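PDB 6M6Q: dicer Related Helicase from Caenorhabditis elegans, which probably hydrolyses ATP as an RNA-binding helicase of the RIG-I-like receptor subfamily linked to RNA interference, represented here by its all-helical N-terminal domain. Local coordinates for residues Phe29-Trp34 and Lys264-Phe269; Phe25-Arg30 and Gly183-Asp188; Trp34-Val39 and Cys122-Val127. All blocks are in the same frame, centred on the assembly; numbering follows the deposited sequence. Where two conformers were deposited one is given.

All three interactions use one short run of chain, helix 25-29, the turn after it and most of helix 33-42, so they illustrate how a single bend can gather distant helices. Interactions 1 and 2 have centres about 10 Å apart, share Arg30 and touch where Leu31 CD1 lies 3.9 Å from Leu187 CD2. Interaction 3 shares Trp34 with interaction 1, its centre being about 12 Å away, and Lys33 O meets Leu124 CD1 at 3.7 Å. The centres of interactions 2 and 3 are about 14 Å apart. No ligand lies at these contacts, which are buried joints between helices, and the ATP-binding helicase region is expected outside this N-terminal domain.

Interaction 1 of 3, residues Phe29-Trp34 and Lys264-Phe269; sequences FRLLKW and KTLTMF
The turn joining helices 25-29 and 33-42 packs here on the side of helix 262-271, near the centre of this helical N-terminal domain. Leu31 and Leu266 sit nearest, their CA atoms 5.1 Å apart. Leu266 directs its side chain at the turn: CB lies 3.2 Å from Leu31 O, and one methyl of each leucine meets, CD2 of Leu31 being 4.1 Å from CD2 of Leu266. The other branch of Leu266 crosses obliquely to the indole, its CD1 3.5 Å from Trp34 CD1. With CG anti to the carbonyl carbon (chi1 -64°), Leu266 thus sets CB against Leu31 O and CD1 against Trp34. Leu31 also sends CD2 to within 4.0 Å of Phe269 CB, the two side chains crossing at about a right angle, while the phenyl ring of Phe269 leads away and meets Phe293.

Further out, Lys33 brings CE over one face of the indole of Trp34, 3.4 Å above the plane and toward the rim. Leu262 and His263, earlier on helix 262-271, also touch Trp34. The turn itself is closed by a backbone bond from Leu32 N to Phe29 O, and Arg30 points its guanidinium elsewhere, to Asp188. No direct hydrogen bond joins the two segments. The polar link is a water that donates to Leu31 O at 2.9 Å and to Thr267 OG1 at 2.6 Å, a hydroxyl also hydrogen-bonded to His263 O.

Interaction 2 of 3, residues Phe25-Arg30 and Gly183-Asp188; sequences FPAYFR and GYQKLD
The Arg30 guanidinium lies with one face against the backbone of the preceding turn, Pro26 O (3.6 Å above the plane) and Ala27 N both over that face, toward its rim. Phe129 makes a cation-pi contact with the group, and the Asp188 carboxylate is taken at its edge. The grip is side-on and bidentate: NE donates to Asp188 OD2 at 2.9 Å, and NH2 of Arg30 to Asp188 OD1, also at 2.9 Å and nearly straight at 172°. The two planes are turned 33° apart, so the fit is not fully flat. OD1 is approached along its syn lone pair, whereas OD2 is met from above the carboxylate plane, 35° out of it. A bend at chi3 of Arg30 brings NE and NH2 round to the acid.

Asp188 has a second task. Its OD1 accepts, on the anti lone pair, the backbone N of Gln185 at 2.8 Å. Gln185 is the N-cap of helix 186-193, so this is the half of a capping box in which the third helical residue satisfies the N-cap N-H. Both donors, together with the nearby helix start, would be expected to favour the charged carboxylate.

Arg30 NH2 adds a weak bond to Gly183 O; NH1 is held by Leu128 O. Beside this polar cluster, Leu187, its CG anti to the backbone N, brings CD2 within 3.8 Å of Ala27 CB, while Gln185 CB lies 4.1 Å from that same methyl.

Interaction 3 of 3, residues Trp34-Val39 and Cys122-Val127; sequences WKFLDV and CFLNTV
Helices 33-42 and 94-127 cross steeply, with their local axes 11.1 Å apart at closest approach and their N-to-C directions 112° apart. Between the two segments the contacts are all between side chains, and no hydrogen bond passes. Phe36 and Phe123 both hold CG anti to the backbone N, and their rings come to lie almost parallel, planes 12° apart, yet slid so far that they barely overlap, with centroids 5.9 Å apart. The touch is therefore near the rims, Phe36 CE2 to Phe123 CE2 at 3.8 Å.

Leu124 works as a fork between two aromatic residues. Its CD2 approaches the edge of the Phe36 ring, 3.7 Å from Phe36 CD2, and its CD1 reaches the six-membered part of the indole, 3.8 Å from Trp34 CZ3. Val127 CG2 is similarly shared: it sits over the centre of the Phe123 ring, 4.2 Å above the plane, and meets the edge of the Phe36 ring, 4.1 Å from Phe36 CE2. Leu37 splits its branches, CD1 lying 4.1 Å from Phe123 CD2 while CD2 stands at the edge of the indole, in its plane.

Beyond the pair, Ala137 and Val140 of helix 131-144 back Phe36, and Phe52 and Phe55 bring their rings to Phe123. The arrangement is an apolar helix crossing, the last turns of the long helix 94-127 packing steeply across helix 33-42 in a helical domain of a RIG-I-like helicase.

Interaction 1 of 3, residues Phe29-Trp34 and Lys264-Phe269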
loop_
_atom_site.group_PDB
_atom_site.type_symbol
_atom_site.label_atom_id
_atom_site.label_comp_id
_atom_site.label_asym_id
_atom_site.label_seq_id
_atom_site.Cartn_x
_atom_site.Cartn_y
_atom_site.Cartn_z
ATOM N N PHE B 29 15.575 5.285 -3.834
ATOM C CA PHE B 29 15.723 4.859 -5.252
ATOM C C PHE B 29 14.343 4.805 -5.929
ATOM O O PHE B 29 14.257 5.170 -7.103
ATOM C CB PHE B 29 16.424 3.508 -5.357
ATOM C CG PHE B 29 16.611 3.027 -6.772
ATOM C CD1 PHE B 29 17.698 3.432 -7.521
ATOM C CD2 PHE B 29 15.674 2.195 -7.369
ATOM C CE1 PHE B 29 17.857 3.007 -8.832
ATOM C CE2 PHE B 29 15.837 1.770 -8.680
ATOM C CZ PHE B 29 16.936 2.165 -9.404
ATOM N N ARG B 30 13.304 4.376 -5.196
ATOM C CA ARG B 30 11.918 4.172 -5.718
ATOM C C ARG B 30 11.206 5.509 -5.953
ATOM O O ARG B 30 10.146 5.472 -6.556
ATOM C CB ARG B 30 11.104 3.275 -4.776
ATOM C CG ARG B 30 11.510 1.811 -4.855
ATOM C CD ARG B 30 10.532 0.885 -4.197
ATOM N NE ARG B 30 10.405 1.093 -2.761
ATOM C CZ ARG B 30 11.013 0.353 -1.817
ATOM N NH1 ARG B 30 11.845 -0.622 -2.152
ATOM N NH2 ARG B 30 10.774 0.595 -0.537
ATOM N N LEU B 31 11.814 6.649 -5.596
ATOM C CA LEU B 31 11.324 7.998 -6.024
ATOM C C LEU B 31 11.674 8.217 -7.511
ATOM O O LEU B 31 11.027 9.090 -8.144
ATOM C CB LEU B 31 11.912 9.092 -5.119
ATOM C CG LEU B 31 11.498 9.021 -3.640
ATOM C CD1 LEU B 31 12.426 9.840 -2.760
ATOM C CD2 LEU B 31 10.075 9.487 -3.447
ATOM N N LEU B 32 12.546 7.365 -8.081
ATOM C CA LEU B 32 12.903 7.347 -9.542
ATOM C C LEU B 32 12.194 6.193 -10.275
ATOM O O LEU B 32 12.603 5.887 -11.404
ATOM C CB LEU B 32 14.424 7.176 -9.712
ATOM C CG LEU B 32 15.294 8.385 -9.403
ATOM C CD1 LEU B 32 16.744 7.958 -9.246
ATOM C CD2 LEU B 32 15.164 9.428 -10.490
ATOM N N LYS B 33 11.218 5.535 -9.656
ATOM C CA LYS B 33 10.572 4.325 -10.231
ATOM C C LYS B 33 9.933 4.646 -11.598
ATOM O O LYS B 33 9.932 3.757 -12.440
ATOM C CB LYS B 33 9.567 3.729 -9.241
ATOM C CG LYS B 33 8.251 4.475 -9.065
ATOM C CD LYS B 33 7.273 3.675 -8.220
ATOM C CE LYS B 33 5.837 3.955 -8.542
ATOM N NZ LYS B 33 4.961 3.554 -7.421
ATOM N N TRP B 34 9.408 5.860 -11.814
ATOM C CA TRP B 34 8.744 6.235 -13.098
ATOM C C TRP B 34 9.804 6.493 -14.164
ATOM O O TRP B 34 9.547 6.139 -15.355
ATOM C CB TRP B 34 7.796 7.428 -12.930
ATOM C CG TRP B 34 6.598 7.124 -12.074
ATOM C CD1 TRP B 34 6.177 7.817 -10.974
ATOM C CD2 TRP B 34 5.680 6.023 -12.228
ATOM N NE1 TRP B 34 5.063 7.226 -10.436
ATOM C CE2 TRP B 34 4.738 6.123 -11.182
ATOM C CE3 TRP B 34 5.548 4.977 -13.153
ATOM C CZ2 TRP B 34 3.687 5.218 -11.038
ATOM C CZ3 TRP B 34 4.516 4.075 -13.000
ATOM C CH2 TRP B 34 3.604 4.193 -11.951
ATOM N N LYS B 264 6.708 14.079 -11.328
ATOM C CA LYS B 264 7.061 15.417 -10.814
ATOM C C LYS B 264 6.900 15.445 -9.291
ATOM O O LYS B 264 7.769 16.030 -8.637
ATOM C CB LYS B 264 6.256 16.502 -11.521
ATOM C CG LYS B 264 6.875 16.951 -12.833
ATOM C CD LYS B 264 6.215 18.145 -13.460
ATOM C CE LYS B 264 6.908 18.571 -14.729
ATOM N NZ LYS B 264 6.895 17.486 -15.734
ATOM N N THR B 265 5.884 14.773 -8.754
ATOM C CA THR B 265 5.614 14.708 -7.292
ATOM C C THR B 265 6.780 13.974 -6.610
ATOM O O THR B 265 7.303 14.492 -5.609
ATOM C CB THR B 265 4.276 14.023 -6.975
ATOM O OG1 THR B 265 3.210 14.661 -7.681
ATOM C CG2 THR B 265 3.955 14.043 -5.493
ATOM N N LEU B 266 7.201 12.837 -7.161
ATOM C CA LEU B 266 8.286 12.009 -6.578
ATOM C C LEU B 266 9.616 12.767 -6.668
ATOM O O LEU B 266 10.417 12.683 -5.688
ATOM C CB LEU B 266 8.353 10.661 -7.307
ATOM C CG LEU B 266 7.114 9.779 -7.148
ATOM C CD1 LEU B 266 7.368 8.397 -7.706
ATOM C CD2 LEU B 266 6.670 9.696 -5.697
ATOM N N THR B 267 9.820 13.527 -7.750
ATOM C CA THR B 267 11.079 14.254 -8.017
ATOM C C THR B 267 11.238 15.380 -6.998
ATOM O O THR B 267 12.385 15.671 -6.657
ATOM C CB THR B 267 11.140 14.725 -9.469
ATOM O OG1 THR B 267 11.059 13.550 -10.274
ATOM C CG2 THR B 267 12.407 15.470 -9.811
ATOM N N MET B 268 10.137 15.892 -6.440
ATOM C CA MET B 268 10.169 16.908 -5.342
ATOM C C MET B 268 10.758 16.286 -4.068
ATOM O O MET B 268 11.650 16.908 -3.474
ATOM C CB MET B 268 8.784 17.464 -5.016
ATOM C CG MET B 268 8.293 18.463 -6.002
ATOM S SD MET B 268 6.689 19.085 -5.501
ATOM C CE MET B 268 7.164 20.503 -4.528
ATOM N N PHE B 269 10.277 15.117 -3.652
ATOM C CA PHE B 269 10.776 14.390 -2.453
ATOM C C PHE B 269 12.219 13.933 -2.689
ATOM O O PHE B 269 12.991 13.964 -1.739
ATOM C CB PHE B 269 9.854 13.221 -2.109
ATOM C CG PHE B 269 8.570 13.653 -1.455
ATOM C CD1 PHE B 269 7.478 14.021 -2.225
ATOM C CD2 PHE B 269 8.479 13.765 -0.075
ATOM C CE1 PHE B 269 6.304 14.451 -1.630
ATOM C CE2 PHE B 269 7.311 14.211 0.519
ATOM C CZ PHE B 269 6.221 14.544 -0.258
HETATM O O HOH W 1 12.338 11.435 -9.320
#

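Interaction 2 of 3, residues Phe25-Arg30 and Gly183-Asp188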
loop_
_atom_site.group_PDB
_atom_site.type_symbol
_atom_site.label_atom_id
_atom_site.label_comp_id
_atom_site.label_asym_id
_atom_site.label_seq_id
_atom_site.Cartn_x
_atom_site.Cartn_y
_atom_site.Cartn_z
ATOM N N PHE B 25 18.162 3.379 1.366
ATOM C CA PHE B 25 18.353 3.428 -0.111
ATOM C C PHE B 25 17.129 2.905 -0.878
ATOM O O PHE B 25 16.689 3.584 -1.786
ATOM C CB PHE B 25 19.615 2.707 -0.580
ATOM C CG PHE B 25 19.697 2.560 -2.083
ATOM C CD1 PHE B 25 19.956 3.650 -2.902
ATOM C CD2 PHE B 25 19.470 1.338 -2.689
ATOM C CE1 PHE B 25 20.015 3.510 -4.285
ATOM C CE2 PHE B 25 19.552 1.194 -4.067
ATOM C CZ PHE B 25 19.815 2.283 -4.861
ATOM N N PRO B 26 16.594 1.670 -0.663
ATOM C CA PRO B 26 15.520 1.152 -1.520
ATOM C C PRO B 26 14.388 2.163 -1.783
ATOM O O PRO B 26 14.039 2.342 -2.917
ATOM C CB PRO B 26 14.990 -0.052 -0.720
ATOM C CG PRO B 26 16.212 -0.555 -0.001
ATOM C CD PRO B 26 16.966 0.708 0.384
ATOM N N ALA B 27 13.886 2.812 -0.729
ATOM C CA ALA B 27 12.752 3.769 -0.765
ATOM C C ALA B 27 13.160 5.025 -1.529
ATOM O O ALA B 27 12.325 5.571 -2.271
ATOM C CB ALA B 27 12.308 4.118 0.634
ATOM N N TYR B 28 14.368 5.507 -1.303
ATOM C CA TYR B 28 14.884 6.713 -1.961
ATOM C C TYR B 28 15.003 6.428 -3.463
ATOM O O TYR B 28 14.473 7.221 -4.260
ATOM C CB TYR B 28 16.189 7.183 -1.320
ATOM C CG TYR B 28 16.632 8.528 -1.843
ATOM C CD1 TYR B 28 17.594 8.633 -2.838
ATOM C CD2 TYR B 28 15.998 9.687 -1.434
ATOM C CE1 TYR B 28 17.936 9.855 -3.381
ATOM C CE2 TYR B 28 16.346 10.920 -1.955
ATOM C CZ TYR B 28 17.313 11.003 -2.936
ATOM O OH TYR B 28 17.671 12.226 -3.432
ATOM N N PHE B 29 15.575 5.285 -3.834
ATOM C CA PHE B 29 15.723 4.859 -5.252
ATOM C C PHE B 29 14.343 4.805 -5.929
ATOM O O PHE B 29 14.257 5.170 -7.103
ATOM C CB PHE B 29 16.424 3.508 -5.357
ATOM C CG PHE B 29 16.611 3.027 -6.772
ATOM C CD1 PHE B 29 17.698 3.432 -7.521
ATOM C CD2 PHE B 29 15.674 2.195 -7.369
ATOM C CE1 PHE B 29 17.857 3.007 -8.832
ATOM C CE2 PHE B 29 15.837 1.770 -8.680
ATOM C CZ PHE B 29 16.936 2.165 -9.404
ATOM N N ARG B 30 13.304 4.376 -5.196
ATOM C CA ARG B 30 11.918 4.172 -5.718
ATOM C C ARG B 30 11.206 5.509 -5.953
ATOM O O ARG B 30 10.146 5.472 -6.556
ATOM C CB ARG B 30 11.104 3.275 -4.776
ATOM C CG ARG B 30 11.510 1.811 -4.855
ATOM C CD ARG B 30 10.532 0.885 -4.197
ATOM N NE ARG B 30 10.405 1.093 -2.761
ATOM C CZ ARG B 30 11.013 0.353 -1.817
ATOM N NH1 ARG B 30 11.845 -0.622 -2.152
ATOM N NH2 ARG B 30 10.774 0.595 -0.537
ATOM N N GLY B 183 11.327 -3.436 1.734
ATOM C CA GLY B 183 9.865 -3.428 1.912
ATOM C C GLY B 183 9.308 -2.027 1.840
ATOM O O GLY B 183 10.106 -1.088 1.737
ATOM N N TYR B 184 7.976 -1.899 1.909
ATOM C CA TYR B 184 7.241 -0.613 1.914
ATOM C C TYR B 184 7.724 0.231 3.101
ATOM O O TYR B 184 7.751 -0.282 4.236
ATOM C CB TYR B 184 5.721 -0.852 1.942
ATOM C CG TYR B 184 5.080 -0.911 0.577
ATOM C CD1 TYR B 184 4.731 0.250 -0.099
ATOM C CD2 TYR B 184 4.864 -2.123 -0.063
ATOM C CE1 TYR B 184 4.192 0.209 -1.375
ATOM C CE2 TYR B 184 4.317 -2.182 -1.337
ATOM C CZ TYR B 184 3.971 -1.012 -1.993
ATOM O OH TYR B 184 3.447 -1.061 -3.254
ATOM N N GLN B 185 8.057 1.499 2.850
ATOM C CA GLN B 185 8.441 2.472 3.903
ATOM C C GLN B 185 7.481 3.656 3.880
ATOM O O GLN B 185 6.801 3.856 2.853
ATOM C CB GLN B 185 9.886 2.932 3.712
ATOM C CG GLN B 185 10.903 1.795 3.727
ATOM C CD GLN B 185 10.974 1.096 5.063
ATOM O OE1 GLN B 185 10.783 1.697 6.122
ATOM N NE2 GLN B 185 11.236 -0.193 5.019
ATOM N N LYS B 186 7.438 4.410 4.974
ATOM C CA LYS B 186 6.628 5.644 5.097
ATOM C C LYS B 186 6.802 6.487 3.822
ATOM O O LYS B 186 5.805 6.886 3.246
ATOM C CB LYS B 186 7.033 6.407 6.358
ATOM C CG LYS B 186 5.883 6.716 7.295
ATOM C CD LYS B 186 6.191 7.783 8.307
ATOM C CE LYS B 186 6.861 7.251 9.551
ATOM N NZ LYS B 186 7.368 8.354 10.402
ATOM N N LEU B 187 8.041 6.681 3.387
ATOM C CA LEU B 187 8.411 7.462 2.177
ATOM C C LEU B 187 7.546 7.037 0.974
ATOM O O LEU B 187 7.009 7.942 0.272
ATOM C CB LEU B 187 9.903 7.245 1.884
ATOM C CG LEU B 187 10.464 8.063 0.731
ATOM C CD1 LEU B 187 10.054 9.528 0.851
ATOM C CD2 LEU B 187 11.980 7.923 0.658
ATOM N N ASP B 188 7.453 5.733 0.709
ATOM C CA ASP B 188 6.705 5.189 -0.448
ATOM C C ASP B 188 5.222 5.603 -0.320
ATOM O O ASP B 188 4.611 5.930 -1.360
ATOM C CB ASP B 188 6.872 3.668 -0.571
ATOM C CG ASP B 188 8.309 3.163 -0.666
ATOM O OD1 ASP B 188 8.785 2.531 0.339
ATOM O OD2 ASP B 188 8.921 3.320 -1.752
#

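Interaction 3 of 3, residues Trp34-Val39 and Cys122-Val127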
loop_
_atom_site.group_PDB
_atom_site.type_symbol
_atom_site.label_atom_id
_atom_site.label_comp_id
_atom_site.label_asym_id
_atom_site.label_seq_id
_atom_site.Cartn_x
_atom_site.Cartn_y
_atom_site.Cartn_z
ATOM N N TRP B 34 9.408 5.860 -11.814
ATOM C CA TRP B 34 8.744 6.235 -13.098
ATOM C C TRP B 34 9.804 6.493 -14.164
ATOM O O TRP B 34 9.547 6.139 -15.355
ATOM C CB TRP B 34 7.796 7.428 -12.930
ATOM C CG TRP B 34 6.598 7.124 -12.074
ATOM C CD1 TRP B 34 6.177 7.817 -10.974
ATOM C CD2 TRP B 34 5.680 6.023 -12.228
ATOM N NE1 TRP B 34 5.063 7.226 -10.436
ATOM C CE2 TRP B 34 4.738 6.123 -11.182
ATOM C CE3 TRP B 34 5.548 4.977 -13.153
ATOM C CZ2 TRP B 34 3.687 5.218 -11.038
ATOM C CZ3 TRP B 34 4.516 4.075 -13.000
ATOM C CH2 TRP B 34 3.604 4.193 -11.951
ATOM N N LYS B 35 10.964 7.027 -13.756
ATOM C CA LYS B 35 12.117 7.273 -14.652
ATOM C C LYS B 35 12.752 5.930 -15.004
ATOM O O LYS B 35 13.193 5.782 -16.152
ATOM C CB LYS B 35 13.119 8.241 -14.018
ATOM C CG LYS B 35 14.389 8.521 -14.837
ATOM C CD LYS B 35 14.121 9.052 -16.236
ATOM C CE LYS B 35 15.361 9.305 -17.069
ATOM N NZ LYS B 35 15.004 9.412 -18.507
ATOM N N PHE B 36 12.716 4.965 -14.082
ATOM C CA PHE B 36 13.238 3.590 -14.291
ATOM C C PHE B 36 12.353 2.862 -15.298
ATOM O O PHE B 36 12.903 2.259 -16.226
ATOM C CB PHE B 36 13.314 2.829 -12.971
ATOM C CG PHE B 36 13.473 1.340 -13.127
ATOM C CD1 PHE B 36 14.630 0.800 -13.669
ATOM C CD2 PHE B 36 12.473 0.475 -12.710
ATOM C CE1 PHE B 36 14.767 -0.570 -13.814
ATOM C CE2 PHE B 36 12.616 -0.891 -12.846
ATOM C CZ PHE B 36 13.762 -1.410 -13.395
ATOM N N LEU B 37 11.026 2.952 -15.132
ATOM C CA LEU B 37 10.026 2.427 -16.114
ATOM C C LEU B 37 10.283 3.094 -17.448
ATOM O O LEU B 37 10.424 2.363 -18.409
ATOM C CB LEU B 37 8.587 2.688 -15.636
ATOM C CG LEU B 37 7.453 2.101 -16.502
ATOM C CD1 LEU B 37 7.448 0.559 -16.501
ATOM C CD2 LEU B 37 6.099 2.629 -16.033
ATOM N N ASP B 38 10.451 4.428 -17.458
ATOM C CA ASP B 38 10.717 5.225 -18.691
ATOM C C ASP B 38 11.924 4.645 -19.442
ATOM O O ASP B 38 11.820 4.519 -20.675
ATOM C CB ASP B 38 10.915 6.715 -18.403
ATOM C CG ASP B 38 11.050 7.526 -19.684
ATOM O OD1 ASP B 38 12.192 7.900 -20.019
ATOM O OD2 ASP B 38 10.041 7.663 -20.393
ATOM N N VAL B 39 13.011 4.319 -18.727
ATOM C CA VAL B 39 14.300 3.798 -19.291
ATOM C C VAL B 39 14.054 2.406 -19.903
ATOM O O VAL B 39 14.489 2.172 -21.048
ATOM C CB VAL B 39 15.412 3.767 -18.212
ATOM C CG1 VAL B 39 16.594 2.893 -18.615
ATOM C CG2 VAL B 39 15.897 5.169 -17.854
ATOM N N CYS B 122 2.339 -3.701 -11.715
ATOM C CA CYS B 122 2.616 -5.146 -11.504
ATOM C C CYS B 122 4.114 -5.414 -11.678
ATOM O O CYS B 122 4.656 -6.217 -10.909
ATOM C CB CYS B 122 1.818 -6.034 -12.446
ATOM S SG CYS B 122 2.233 -7.790 -12.268
ATOM N N PHE B 123 4.757 -4.754 -12.631
ATOM C CA PHE B 123 6.212 -4.918 -12.883
ATOM C C PHE B 123 6.995 -4.272 -11.733
ATOM O O PHE B 123 7.765 -4.981 -11.058
ATOM C CB PHE B 123 6.596 -4.331 -14.230
ATOM C CG PHE B 123 8.070 -4.121 -14.438
ATOM C CD1 PHE B 123 8.918 -5.192 -14.638
ATOM C CD2 PHE B 123 8.589 -2.849 -14.525
ATOM C CE1 PHE B 123 10.254 -4.993 -14.937
ATOM C CE2 PHE B 123 9.926 -2.648 -14.826
ATOM C CZ PHE B 123 10.761 -3.723 -15.017
ATOM N N LEU B 124 6.761 -2.976 -11.505
ATOM C CA LEU B 124 7.529 -2.132 -10.559
ATOM C C LEU B 124 7.414 -2.700 -9.133
ATOM O O LEU B 124 8.447 -2.764 -8.465
ATOM C CB LEU B 124 7.025 -0.682 -10.639
ATOM C CG LEU B 124 7.374 0.067 -11.926
ATOM C CD1 LEU B 124 7.049 1.555 -11.803
ATOM C CD2 LEU B 124 8.837 -0.117 -12.287
ATOM N N ASN B 125 6.225 -3.115 -8.700
ATOM C CA ASN B 125 5.990 -3.602 -7.311
ATOM C C ASN B 125 6.638 -4.981 -7.101
ATOM O O ASN B 125 6.782 -5.360 -5.950
ATOM C CB ASN B 125 4.511 -3.683 -6.961
ATOM C CG ASN B 125 3.847 -2.328 -6.890
ATOM O OD1 ASN B 125 4.510 -1.301 -6.698
ATOM N ND2 ASN B 125 2.537 -2.315 -7.032
ATOM N N THR B 126 6.929 -5.719 -8.171
ATOM C CA THR B 126 7.585 -7.046 -8.124
ATOM C C THR B 126 9.112 -6.867 -8.024
ATOM O O THR B 126 9.717 -7.507 -7.143
ATOM C CB THR B 126 7.184 -7.911 -9.330
ATOM O OG1 THR B 126 5.766 -8.046 -9.362
ATOM C CG2 THR B 126 7.780 -9.295 -9.280
ATOM N N VAL B 127 9.700 -6.015 -8.871
ATOM C CA VAL B 127 11.175 -5.911 -9.072
ATOM C C VAL B 127 11.801 -4.951 -8.046
ATOM O O VAL B 127 12.929 -5.161 -7.708
ATOM C CB VAL B 127 11.540 -5.485 -10.505
ATOM C CG1 VAL B 127 10.989 -6.429 -11.527
ATOM C CG2 VAL B 127 11.103 -4.072 -10.803
#